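Heme utilization carrier protein (Escherichia coli O157:H7, PDB 6U9J) probably binds heme as a cytosolic carrier in heme utilization and is linked to anaerobic heme degradation. Local coordinates at residues S36-G41 and H103-E108. Residues are numbered along the deposited sequence; the frame is centred on the assembly and turned at random.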
loop_
_atom_site.group_PDB
_atom_site.type_symbol
_atom_site.label_atom_id
_atom_site.label_comp_id
_atom_site.label_asym_id
_atom_site.label_seq_id
_atom_site.Cartn_x
_atom_site.Cartn_y
_atom_site.Cartn_z
ATOM N N SER A 36 -21.433 13.918 -1.100
ATOM C CA SER A 36 -20.445 13.440 -0.145
ATOM C C SER A 36 -20.940 13.635 1.281
ATOM O O SER A 36 -21.624 14.611 1.595
ATOM C CB SER A 36 -19.093 14.148 -0.310
ATOM O OG SER A 36 -19.190 15.524 0.021
ATOM N N THR A 37 -20.535 12.711 2.153
ATOM C CA THR A 37 -20.771 12.775 3.593
ATOM C C THR A 37 -19.411 12.743 4.269
ATOM O O THR A 37 -18.631 11.821 4.028
ATOM C CB THR A 37 -21.633 11.593 4.054
ATOM O OG1 THR A 37 -22.895 11.634 3.377
ATOM C CG2 THR A 37 -21.872 11.630 5.563
ATOM N N VAL A 38 -19.109 13.755 5.079
ATOM C CA VAL A 38 -17.813 13.875 5.741
ATOM C C VAL A 38 -18.034 13.832 7.246
ATOM O O VAL A 38 -18.866 14.578 7.776
ATOM C CB VAL A 38 -17.088 15.171 5.334
ATOM C CG1 VAL A 38 -15.749 15.283 6.047
ATOM C CG2 VAL A 38 -16.904 15.219 3.818
ATOM N N VAL A 39 -17.301 12.952 7.928
ATOM C CA VAL A 39 -17.406 12.837 9.384
ATOM C C VAL A 39 -16.021 12.900 9.998
ATOM O O VAL A 39 -14.995 12.736 9.313
ATOM C CB VAL A 39 -18.127 11.533 9.801
ATOM C CG1 VAL A 39 -19.530 11.471 9.205
ATOM C CG2 VAL A 39 -17.277 10.311 9.420
ATOM N N PRO A 40 -15.933 13.139 11.307
ATOM C CA PRO A 40 -14.628 13.127 11.961
ATOM C C PRO A 40 -14.054 11.716 12.042
ATOM O O PRO A 40 -14.765 10.709 11.963
ATOM C CB PRO A 40 -14.917 13.686 13.363
ATOM C CG PRO A 40 -16.207 14.393 13.242
ATOM C CD PRO A 40 -16.989 13.639 12.209
ATOM N N GLY A 41 -12.734 11.666 12.216
ATOM C CA GLY A 41 -12.003 10.410 12.298
ATOM C C GLY A 41 -12.366 9.524 13.483
ATOM O O GLY A 41 -12.030 8.335 13.459
ATOM N N HIS A 103 -10.494 12.723 9.372
ATOM C CA HIS A 103 -11.772 12.801 8.673
ATOM C C HIS A 103 -11.947 11.552 7.831
ATOM O O HIS A 103 -10.966 10.945 7.390
ATOM C CB HIS A 103 -11.889 14.033 7.757
ATOM C CG HIS A 103 -11.829 15.325 8.505
ATOM N ND1 HIS A 103 -10.650 16.005 8.712
ATOM C CD2 HIS A 103 -12.793 16.032 9.140
ATOM C CE1 HIS A 103 -10.894 17.091 9.426
ATOM N NE2 HIS A 103 -12.185 17.126 9.705
ATOM N N ILE A 104 -13.210 11.185 7.615
ATOM C CA ILE A 104 -13.609 10.101 6.725
ATOM C C ILE A 104 -14.731 10.619 5.839
ATOM O O ILE A 104 -15.641 11.297 6.322
ATOM C CB ILE A 104 -14.081 8.867 7.515
ATOM C CG1 ILE A 104 -12.970 8.394 8.463
ATOM C CG2 ILE A 104 -14.550 7.754 6.553
ATOM C CD1 ILE A 104 -13.460 7.391 9.492
ATOM N N ALA A 105 -14.682 10.296 4.549
ATOM C CA ALA A 105 -15.751 10.702 3.645
ATOM C C ALA A 105 -16.313 9.501 2.906
ATOM O O ALA A 105 -15.572 8.607 2.500
ATOM C CB ALA A 105 -15.274 11.746 2.629
ATOM N N LEU A 106 -17.629 9.489 2.729
ATOM C CA LEU A 106 -18.287 8.583 1.801
ATOM C C LEU A 106 -18.664 9.395 0.574
ATOM O O LEU A 106 -19.285 10.453 0.703
ATOM C CB LEU A 106 -19.531 7.940 2.419
ATOM C CG LEU A 106 -19.279 6.669 3.249
ATOM C CD1 LEU A 106 -18.436 6.962 4.477
ATOM C CD2 LEU A 106 -20.596 6.006 3.651
ATOM N N ILE A 107 -18.256 8.917 -0.601
ATOM C CA ILE A 107 -18.405 9.655 -1.852
ATOM C C ILE A 107 -19.098 8.801 -2.900
ATOM O O ILE A 107 -18.768 7.629 -3.082
ATOM C CB ILE A 107 -17.028 10.106 -2.382
ATOM C CG1 ILE A 107 -16.354 11.031 -1.369
ATOM C CG2 ILE A 107 -17.185 10.789 -3.764
ATOM C CD1 ILE A 107 -14.856 11.167 -1.577
ATOM N N GLU A 108 -20.030 9.411 -3.633
ATOM C CA GLU A 108 -20.584 8.817 -4.842
ATOM C C GLU A 108 -20.394 9.805 -5.978
ATOM O O GLU A 108 -20.712 10.988 -5.829
ATOM C CB GLU A 108 -22.067 8.479 -4.682
ATOM C CG GLU A 108 -22.322 7.425 -3.617
ATOM C CD GLU A 108 -23.804 7.212 -3.371
ATOM O OE1 GLU A 108 -24.329 7.761 -2.381
ATOM O OE2 GLU A 108 -24.443 6.503 -4.179
HETATM O O HOH W 1 -22.593 9.982 0.630
#
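Strand 36-40 forms one edge, within its chain, of the six-stranded antiparallel sheet of this ChuX/HutX-family fold, and its neighbour is strand 103-111. Backbone hydrogen bonds join the two in two hydrogen-bonded pairs, T37 with L106 and V39 with I104. In the first, T37 N donates to L106 O over 3.0 Å and L106 N returns a bond to T37 O. In the second, V39 N reaches I104 O at 2.8 Å, almost straight (172°) and nearly along the C=O axis, while I104 N meets V39 O in its carbonyl plane. The same carbonyls also receive CA-H...O contacts from S36, V38, H103 and A105, the shortest from A105 CA to T37 O at 3.1 Å.

The side chains divide between the two faces. V39, I104, L106 and the polar member T37 lie on the face packed by helix 144-157, where the long, apolar L106 meets F150 and L157. V39 and I104, beta-branched and well suited to extended backbone, cross obliquely; chi1 of -59° sets V39 CG2 between its own N and carbonyl carbon, 4.0 Å from I104 CB. On the other face, V30 of helix 26-31 touches A105 and I107, and the short S36 side chain hydrogen-bonds through OG to V30 O. Small A105 suits the close 4.3 Å spacing of its CA from V38 CA; V38 CG2 rests on A105 CB. H103 CB lies 3.7 Å from V39 O, its side chain touching L27 and R31.

A water bridges the strands over the T37 face: beta-branched T37 offers it OG1 at 3.2 Å, and it donates a weak bond to L106 O, which already accepts from T37 N.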